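Local coordinates for protein trimethylamine-N-oxide reductase (Haemophilus influenzae, PDB 7L5I) that probably reduces trimethylamine N-oxide and related oxide substrates at a molybdenum centre carried by two bound molybdopterin guanine dinucleotides, at residues Lys84-Pro96 with Asp107-Leu120. Residues are numbered along the deposited sequence; the frame is centred on the assembly and turned at random.
Sequences KCPMVRKGFLANP and DEWVRVSWDEALDL
Pro86 lies over the indole of Trp114 in a CH-pi contact, its CG 3.6 Å from the centroid of the five-membered ring and almost on the ring normal, while its CB meets Ala117 CB and Val112 CG2. The same residue starts the strand pairing: Pro86 O accepts from Val112 N at a nearly straight 174°. Val88 and Val110 follow with a reciprocal pair of backbone bonds, and Lys90 N closes on Glu108 O at 2.8 Å. Leu120, placed one helical turn beyond Ala117, sends its two methyls to different partners. CD2 meets Val88 CG1 tip to tip at 4.0 Å and also sits at the edge of the Phe92 ring; CD1 rests on Pro96 CB, just past helix 90-94, at 3.9 Å. A chi1 of -176°, which turns CG away from the backbone N, carries both methyls across. Where strand 109-111 begins, Trp109 takes Arg89 CG over its six-membered ring, a second CH-pi contact, and its CB touches Met87 CE at 3.6 Å. Asp107 OD2 is gripped twice: Gly91 N, 2.8 Å away on the syn side, ties it to the first turn of helix 90-94, and Arg89 NH1, 3.0 Å away on the anti side, adds a salt bridge from the N-cap residue. Arg89 NE forms a further salt bridge with Asp499, and Trp114 NE1 donates to Glu536 O. Strand 87-89 lies between 500-503 and 109-111, two antiparallel strands joined through helix 90-94 and a loop at the margin of a six-stranded mixed sheet of this molybdopterin oxidoreductase family member.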
ATOM      1  N   LYS A  84     -11.688   8.893 -22.785  1.00 14.77           N
ATOM      2  CA  LYS A  84     -13.026   8.932 -23.372  1.00 15.95           C
ATOM      3  C   LYS A  84     -13.250   7.856 -24.427  1.00 17.82           C
ATOM      4  O   LYS A  84     -14.385   7.390 -24.593  1.00 20.92           O
ATOM      5  CB  LYS A  84     -13.278  10.310 -23.992  1.00 16.71           C
ATOM      6  CG  LYS A  84     -13.195  11.437 -22.983  1.00 20.75           C
ATOM      7  CD  LYS A  84     -13.604  12.755 -23.591  1.00 28.44           C
ATOM      8  CE  LYS A  84     -13.749  13.840 -22.515  1.00 36.32           C
ATOM      9  NZ  LYS A  84     -12.661  14.843 -22.593  1.00 48.14           N
ATOM     10  N   CYS A  85     -12.206   7.470 -25.159  0.62 17.45           N
ATOM     11  CA  CYS A  85     -12.316   6.534 -26.267  0.62 16.69           C
ATOM     12  C   CYS A  85     -11.012   5.758 -26.368  0.62 15.57           C
ATOM     13  O   CYS A  85      -9.983   6.207 -25.853  0.62 14.92           O
ATOM     14  CB  CYS A  85     -12.580   7.258 -27.594  0.62 24.32           C
ATOM     15  SG  CYS A  85     -13.847   8.553 -27.551  0.62 36.75           S
ATOM     16  N   PRO A  86     -11.012   4.604 -27.034  1.00 13.59           N
ATOM     17  CA  PRO A  86      -9.742   3.895 -27.282  1.00 13.19           C
ATOM     18  C   PRO A  86      -8.778   4.777 -28.064  1.00 14.47           C
ATOM     19  O   PRO A  86      -9.167   5.449 -29.012  1.00 15.59           O
ATOM     20  CB  PRO A  86     -10.175   2.669 -28.090  1.00 15.66           C
ATOM     21  CG  PRO A  86     -11.665   2.529 -27.836  1.00 15.63           C
ATOM     22  CD  PRO A  86     -12.171   3.912 -27.637  1.00 14.58           C
ATOM     23  N   MET A  87      -7.515   4.792 -27.636  1.00 14.40           N
ATOM     24  CA  MET A  87      -6.479   5.625 -28.238  1.00 13.57           C
ATOM     25  C   MET A  87      -5.233   4.786 -28.465  1.00 17.05           C
ATOM     26  O   MET A  87      -4.877   3.955 -27.620  1.00 14.39           O
ATOM     27  CB  MET A  87      -6.097   6.803 -27.346  1.00 16.96           C
ATOM     28  CG  MET A  87      -7.246   7.604 -26.853  1.00 25.58           C
ATOM     29  SD  MET A  87      -7.922   8.662 -28.126  1.00 34.35           S
ATOM     30  CE  MET A  87      -6.849  10.015 -28.087  1.00 31.36           C
ATOM     31  N   VAL A  88      -4.554   5.042 -29.577  1.00 14.53           N
ATOM     32  CA  VAL A  88      -3.287   4.409 -29.908  1.00 13.25           C
ATOM     33  C   VAL A  88      -2.267   5.486 -30.274  1.00 15.60           C
ATOM     34  O   VAL A  88      -2.598   6.460 -30.950  1.00 14.61           O
ATOM     35  CB  VAL A  88      -3.460   3.405 -31.072  1.00 13.89           C
ATOM     36  CG1 VAL A  88      -2.142   2.687 -31.374  1.00 13.86           C
ATOM     37  CG2 VAL A  88      -4.542   2.413 -30.735  1.00 18.28           C
ATOM     38  N   ARG A  89      -1.028   5.312 -29.828  1.00 13.54           N
ATOM     39  CA  ARG A  89       0.028   6.224 -30.234  1.00 17.04           C
ATOM     40  C   ARG A  89       0.156   6.265 -31.754  1.00 16.38           C
ATOM     41  O   ARG A  89       0.208   5.225 -32.417  1.00 16.79           O
ATOM     42  CB  ARG A  89       1.406   5.796 -29.700  1.00 18.90           C
ATOM     43  CG  ARG A  89       1.697   6.074 -28.311  1.00 24.12           C
ATOM     44  CD  ARG A  89       3.213   6.045 -28.091  1.00 18.54           C
ATOM     45  NE  ARG A  89       3.896   4.784 -28.418  1.00 15.73           N
ATOM     46  CZ  ARG A  89       4.756   4.609 -29.416  1.00 17.85           C
ATOM     47  NH1 ARG A  89       5.060   5.597 -30.245  1.00 20.76           N
ATOM     48  NH2 ARG A  89       5.350   3.433 -29.580  1.00 17.42           N
ATOM     49  N   LYS A  90       0.307   7.487 -32.292  1.00 16.46           N
ATOM     50  CA  LYS A  90       0.536   7.659 -33.729  1.00 19.85           C
ATOM     51  C   LYS A  90       1.661   6.767 -34.247  1.00 18.29           C
ATOM     52  O   LYS A  90       1.509   6.090 -35.273  1.00 20.92           O
ATOM     53  CB  LYS A  90       0.854   9.131 -34.010  1.00 23.75           C
ATOM     54  CG  LYS A  90       1.037   9.477 -35.478  1.00 30.55           C
ATOM     55  CD  LYS A  90       1.309  10.973 -35.657  1.00 37.91           C
ATOM     56  CE  LYS A  90       1.391  11.356 -37.134  1.00 67.41           C
ATOM     57  NZ  LYS A  90       0.559  10.480 -38.014  1.00 69.48           N
ATOM     58  N   GLY A  91       2.818   6.779 -33.576  1.00 19.91           N
ATOM     59  CA  GLY A  91       3.958   6.031 -34.072  1.00 19.10           C
ATOM     60  C   GLY A  91       3.796   4.536 -33.951  1.00 22.41           C
ATOM     61  O   GLY A  91       4.365   3.765 -34.731  1.00 19.20           O
ATOM     62  N   PHE A  92       3.004   4.094 -32.982  1.00 18.99           N
ATOM     63  CA  PHE A  92       2.729   2.674 -32.870  1.00 19.69           C
ATOM     64  C   PHE A  92       1.768   2.227 -33.950  1.00 19.45           C
ATOM     65  O   PHE A  92       1.935   1.145 -34.519  1.00 19.18           O
ATOM     66  CB  PHE A  92       2.171   2.349 -31.488  1.00 17.83           C
ATOM     67  CG  PHE A  92       2.078   0.888 -31.231  1.00 13.42           C
ATOM     68  CD1 PHE A  92       3.143   0.197 -30.680  1.00 16.01           C
ATOM     69  CD2 PHE A  92       0.932   0.211 -31.519  1.00 16.16           C
ATOM     70  CE1 PHE A  92       3.039  -1.166 -30.431  1.00 17.60           C
ATOM     71  CE2 PHE A  92       0.828  -1.140 -31.287  1.00 20.11           C
ATOM     72  CZ  PHE A  92       1.892  -1.831 -30.748  1.00 21.42           C
ATOM     73  N   LEU A  93       0.728   3.024 -34.231  1.00 18.93           N
ATOM     74  CA  LEU A  93      -0.190   2.650 -35.316  1.00 21.24           C
ATOM     75  C   LEU A  93       0.564   2.471 -36.627  1.00 24.89           C
ATOM     76  O   LEU A  93       0.229   1.592 -37.435  1.00 29.13           O
ATOM     77  CB  LEU A  93      -1.257   3.724 -35.506  1.00 22.16           C
ATOM     78  CG  LEU A  93      -2.643   3.582 -34.939  1.00 29.56           C
ATOM     79  CD1 LEU A  93      -3.498   4.674 -35.558  1.00 32.49           C
ATOM     80  CD2 LEU A  93      -3.218   2.213 -35.197  1.00 27.52           C
ATOM     81  N   ALA A  94       1.597   3.283 -36.847  1.00 25.75           N
ATOM     82  CA  ALA A  94       2.326   3.246 -38.112  1.00 28.99           C
ATOM     83  C   ALA A  94       3.114   1.952 -38.274  1.00 30.50           C
ATOM     84  O   ALA A  94       3.206   1.414 -39.382  1.00 29.85           O
ATOM     85  CB  ALA A  94       3.260   4.451 -38.193  1.00 30.88           C
ATOM     86  N   ASN A  95       3.715   1.457 -37.192  1.00 26.39           N
ATOM     87  CA  ASN A  95       4.546   0.253 -37.226  1.00 24.62           C
ATOM     88  C   ASN A  95       4.307  -0.554 -35.964  1.00 20.67           C
ATOM     89  O   ASN A  95       5.143  -0.570 -35.049  1.00 19.67           O
ATOM     90  CB  ASN A  95       6.029   0.602 -37.346  1.00 27.34           C
ATOM     91  CG  ASN A  95       6.366   1.206 -38.677  1.00 37.87           C
ATOM     92  OD1 ASN A  95       6.596   2.412 -38.787  1.00 43.97           O
ATOM     93  ND2 ASN A  95       6.401   0.373 -39.707  1.00 37.80           N
ATOM     94  N   PRO A  96       3.176  -1.244 -35.874  1.00 20.96           N
ATOM     95  CA  PRO A  96       2.810  -1.895 -34.612  1.00 21.76           C
ATOM     96  C   PRO A  96       3.841  -2.930 -34.195  1.00 22.76           C
ATOM     97  O   PRO A  96       4.162  -3.848 -34.959  1.00 19.72           O
ATOM     98  CB  PRO A  96       1.452  -2.533 -34.927  1.00 24.47           C
ATOM     99  CG  PRO A  96       0.912  -1.715 -36.041  1.00 23.36           C
ATOM    100  CD  PRO A  96       2.094  -1.346 -36.875  1.00 21.76           C
ATOM    101  N   ASP A 107       4.297  11.216 -27.714  1.00 20.16           N
ATOM    102  CA  ASP A 107       3.779  11.043 -29.060  1.00 20.54           C
ATOM    103  C   ASP A 107       2.368  11.618 -29.118  1.00 22.69           C
ATOM    104  O   ASP A 107       1.752  11.935 -28.101  1.00 24.16           O
ATOM    105  CB  ASP A 107       3.812   9.542 -29.423  1.00 19.89           C
ATOM    106  CG  ASP A 107       3.752   9.271 -30.930  1.00 22.87           C
ATOM    107  OD1 ASP A 107       3.677  10.220 -31.744  1.00 21.11           O
ATOM    108  OD2 ASP A 107       3.815   8.075 -31.304  1.00 21.61           O
ATOM    109  N   GLU A 108       1.861  11.792 -30.328  1.00 20.87           N
ATOM    110  CA  GLU A 108       0.465  12.189 -30.487  1.00 23.33           C
ATOM    111  C   GLU A 108      -0.413  10.946 -30.398  1.00 18.42           C
ATOM    112  O   GLU A 108       0.017   9.849 -30.738  1.00 21.83           O
ATOM    113  CB  GLU A 108       0.251  12.908 -31.820  1.00 29.83           C
ATOM    114  CG  GLU A 108       1.131  14.159 -31.962  1.00 45.49           C
ATOM    115  CD  GLU A 108       1.005  14.843 -33.313  1.00 65.01           C
ATOM    116  OE1 GLU A 108       0.606  16.027 -33.335  1.00 68.02           O
ATOM    117  OE2 GLU A 108       1.316  14.203 -34.346  1.00 59.52           O
ATOM    118  N   TRP A 109      -1.645  11.129 -29.920  1.00 18.28           N
ATOM    119  CA  TRP A 109      -2.583  10.030 -29.771  1.00 15.28           C
ATOM    120  C   TRP A 109      -3.622  10.056 -30.878  1.00 17.68           C
ATOM    121  O   TRP A 109      -4.073  11.123 -31.302  1.00 19.72           O
ATOM    122  CB  TRP A 109      -3.277  10.087 -28.421  1.00 17.68           C
ATOM    123  CG  TRP A 109      -2.350   9.777 -27.337  1.00 15.76           C
ATOM    124  CD1 TRP A 109      -1.606  10.664 -26.601  1.00 18.95           C
ATOM    125  CD2 TRP A 109      -2.040   8.480 -26.847  1.00 14.61           C
ATOM    126  NE1 TRP A 109      -0.866   9.986 -25.667  1.00 19.72           N
ATOM    127  CE2 TRP A 109      -1.104   8.642 -25.799  1.00 17.19           C
ATOM    128  CE3 TRP A 109      -2.463   7.197 -27.185  1.00 14.61           C
ATOM    129  CZ2 TRP A 109      -0.593   7.567 -25.086  1.00 16.52           C
ATOM    130  CZ3 TRP A 109      -1.975   6.140 -26.467  1.00 13.15           C
ATOM    131  CH2 TRP A 109      -1.027   6.319 -25.445  1.00 15.35           C
ATOM    132  N   VAL A 110      -4.005   8.872 -31.336  1.00 17.50           N
ATOM    133  CA  VAL A 110      -5.015   8.713 -32.378  1.00 16.28           C
ATOM    134  C   VAL A 110      -6.213   7.996 -31.784  1.00 20.41           C
ATOM    135  O   VAL A 110      -6.063   6.929 -31.183  1.00 17.47           O
ATOM    136  CB  VAL A 110      -4.453   7.936 -33.586  1.00 18.00           C
ATOM    137  CG1 VAL A 110      -5.521   7.779 -34.648  1.00 22.18           C
ATOM    138  CG2 VAL A 110      -3.220   8.634 -34.132  1.00 20.39           C
ATOM    139  N   ARG A 111      -7.397   8.592 -31.909  1.00 16.35           N
ATOM    140  CA  ARG A 111      -8.616   7.908 -31.497  1.00 20.27           C
ATOM    141  C   ARG A 111      -8.969   6.843 -32.519  1.00 22.43           C
ATOM    142  O   ARG A 111      -8.936   7.102 -33.732  1.00 21.02           O
ATOM    143  CB  ARG A 111      -9.794   8.869 -31.358  1.00 22.90           C
ATOM    144  CG  ARG A 111     -11.188   8.179 -31.498  1.00 29.11           C
ATOM    145  CD  ARG A 111     -12.252   9.113 -31.004  1.00 44.64           C
ATOM    146  NE  ARG A 111     -13.679   8.766 -31.085  1.00 41.95           N
ATOM    147  CZ  ARG A 111     -14.274   7.578 -30.966  1.00 42.91           C
ATOM    148  NH1 ARG A 111     -15.593   7.576 -30.988  1.00 45.54           N
ATOM    149  NH2 ARG A 111     -13.623   6.411 -30.877  1.00 35.98           N
ATOM    150  N   VAL A 112      -9.321   5.651 -32.028  1.00 16.83           N
ATOM    151  CA  VAL A 112      -9.713   4.528 -32.865  1.00 14.53           C
ATOM    152  C   VAL A 112     -10.989   3.914 -32.302  1.00 17.77           C
ATOM    153  O   VAL A 112     -11.420   4.220 -31.193  1.00 17.83           O
ATOM    154  CB  VAL A 112      -8.612   3.456 -32.985  1.00 18.12           C
ATOM    155  CG1 VAL A 112      -7.320   4.083 -33.558  1.00 19.98           C
ATOM    156  CG2 VAL A 112      -8.330   2.820 -31.659  1.00 15.65           C
ATOM    157  N   SER A 113     -11.587   3.018 -33.084  1.00 14.16           N
ATOM    158  CA  SER A 113     -12.759   2.315 -32.620  1.00 14.78           C
ATOM    159  C   SER A 113     -12.361   1.188 -31.672  1.00 15.99           C
ATOM    160  O   SER A 113     -11.217   0.719 -31.656  1.00 15.85           O
ATOM    161  CB  SER A 113     -13.529   1.733 -33.814  1.00 16.25           C
ATOM    162  OG  SER A 113     -12.752   0.729 -34.453  1.00 18.46           O
ATOM    163  N   TRP A 114     -13.345   0.715 -30.915  1.00 16.80           N
ATOM    164  CA  TRP A 114     -13.124  -0.479 -30.103  1.00 14.30           C
ATOM    165  C   TRP A 114     -12.714  -1.662 -30.967  1.00 16.31           C
ATOM    166  O   TRP A 114     -11.774  -2.381 -30.625  1.00 17.67           O
ATOM    167  CB  TRP A 114     -14.376  -0.812 -29.311  1.00 16.21           C
ATOM    168  CG  TRP A 114     -14.451  -0.094 -27.984  1.00 16.57           C
ATOM    169  CD1 TRP A 114     -15.309   0.914 -27.648  1.00 16.97           C
ATOM    170  CD2 TRP A 114     -13.624  -0.321 -26.843  1.00 14.49           C
ATOM    171  NE1 TRP A 114     -15.076   1.327 -26.345  1.00 16.49           N
ATOM    172  CE2 TRP A 114     -14.039   0.588 -25.835  1.00 13.86           C
ATOM    173  CE3 TRP A 114     -12.574  -1.196 -26.567  1.00 14.42           C
ATOM    174  CZ2 TRP A 114     -13.453   0.622 -24.574  1.00 14.60           C
ATOM    175  CZ3 TRP A 114     -11.988  -1.152 -25.324  1.00 15.22           C
ATOM    176  CH2 TRP A 114     -12.422  -0.251 -24.345  1.00 13.68           C
ATOM    177  N   ASP A 115     -13.391  -1.870 -32.107  1.00 16.89           N
ATOM    178  CA  ASP A 115     -13.031  -2.993 -32.975  1.00 19.35           C
ATOM    179  C   ASP A 115     -11.566  -2.926 -33.401  1.00 17.79           C
ATOM    180  O   ASP A 115     -10.851  -3.941 -33.375  1.00 17.62           O
ATOM    181  CB  ASP A 115     -13.922  -3.024 -34.223  1.00 22.99           C
ATOM    182  CG  ASP A 115     -15.378  -3.326 -33.906  1.00 39.70           C
ATOM    183  OD1 ASP A 115     -15.665  -3.774 -32.776  1.00 53.10           O
ATOM    184  OD2 ASP A 115     -16.230  -3.101 -34.799  1.00 41.31           O
ATOM    185  N   GLU A 116     -11.103  -1.734 -33.798  1.00 15.60           N
ATOM    186  CA  GLU A 116      -9.723  -1.571 -34.235  1.00 15.67           C
ATOM    187  C   GLU A 116      -8.746  -1.794 -33.085  1.00 16.82           C
ATOM    188  O   GLU A 116      -7.720  -2.471 -33.251  1.00 15.46           O
ATOM    189  CB  GLU A 116      -9.521  -0.175 -34.842  1.00 19.20           C
ATOM    190  CG  GLU A 116      -8.059   0.141 -35.179  1.00 30.18           C
ATOM    191  CD  GLU A 116      -7.892   1.273 -36.201  1.00 46.27           C
ATOM    192  OE1 GLU A 116      -8.908   1.906 -36.581  1.00 51.60           O
ATOM    193  OE2 GLU A 116      -6.727   1.512 -36.620  1.00 34.09           O
ATOM    194  N   ALA A 117      -9.056  -1.251 -31.907  1.00 15.26           N
ATOM    195  CA  ALA A 117      -8.162  -1.387 -30.767  1.00 15.03           C
ATOM    196  C   ALA A 117      -8.058  -2.822 -30.290  1.00 15.36           C
ATOM    197  O   ALA A 117      -6.954  -3.303 -29.991  1.00 14.59           O
ATOM    198  CB  ALA A 117      -8.649  -0.497 -29.618  1.00 17.63           C
ATOM    199  N   LEU A 118      -9.195  -3.510 -30.197  1.00 13.24           N
ATOM    200  CA  LEU A 118      -9.202  -4.887 -29.719  1.00 15.74           C
ATOM    201  C   LEU A 118      -8.513  -5.824 -30.695  1.00 15.78           C
ATOM    202  O   LEU A 118      -7.798  -6.743 -30.275  1.00 15.10           O
ATOM    203  CB  LEU A 118     -10.632  -5.330 -29.460  1.00 13.13           C
ATOM    204  CG  LEU A 118     -11.291  -4.520 -28.342  1.00 17.98           C
ATOM    205  CD1 LEU A 118     -12.783  -4.783 -28.360  1.00 21.22           C
ATOM    206  CD2 LEU A 118     -10.721  -4.819 -26.977  1.00 21.60           C
ATOM    207  N   ASP A 119      -8.725  -5.623 -32.004  1.00 15.84           N
ATOM    208  CA  ASP A 119      -7.999  -6.392 -33.007  1.00 17.42           C
ATOM    209  C   ASP A 119      -6.484  -6.186 -32.861  1.00 15.59           C
ATOM    210  O   ASP A 119      -5.702  -7.140 -32.966  1.00 16.31           O
ATOM    211  CB  ASP A 119      -8.433  -5.983 -34.419  1.00 17.48           C
ATOM    212  CG  ASP A 119      -9.820  -6.472 -34.812  1.00 23.76           C
ATOM    213  OD1 ASP A 119     -10.442  -7.280 -34.106  1.00 26.59           O
ATOM    214  OD2 ASP A 119     -10.286  -6.042 -35.898  1.00 26.96           O
ATOM    215  N   LEU A 120      -6.059  -4.942 -32.610  1.00 14.60           N
ATOM    216  CA  LEU A 120      -4.644  -4.634 -32.474  1.00 14.57           C
ATOM    217  C   LEU A 120      -4.052  -5.262 -31.222  1.00 13.76           C
ATOM    218  O   LEU A 120      -2.945  -5.819 -31.272  1.00 15.87           O
ATOM    219  CB  LEU A 120      -4.434  -3.121 -32.470  1.00 15.16           C
ATOM    220  CG  LEU A 120      -3.013  -2.603 -32.434  1.00 17.68           C
ATOM    221  CD1 LEU A 120      -2.271  -2.999 -33.708  1.00 21.34           C
ATOM    222  CD2 LEU A 120      -3.035  -1.084 -32.261  1.00 16.34           C
TER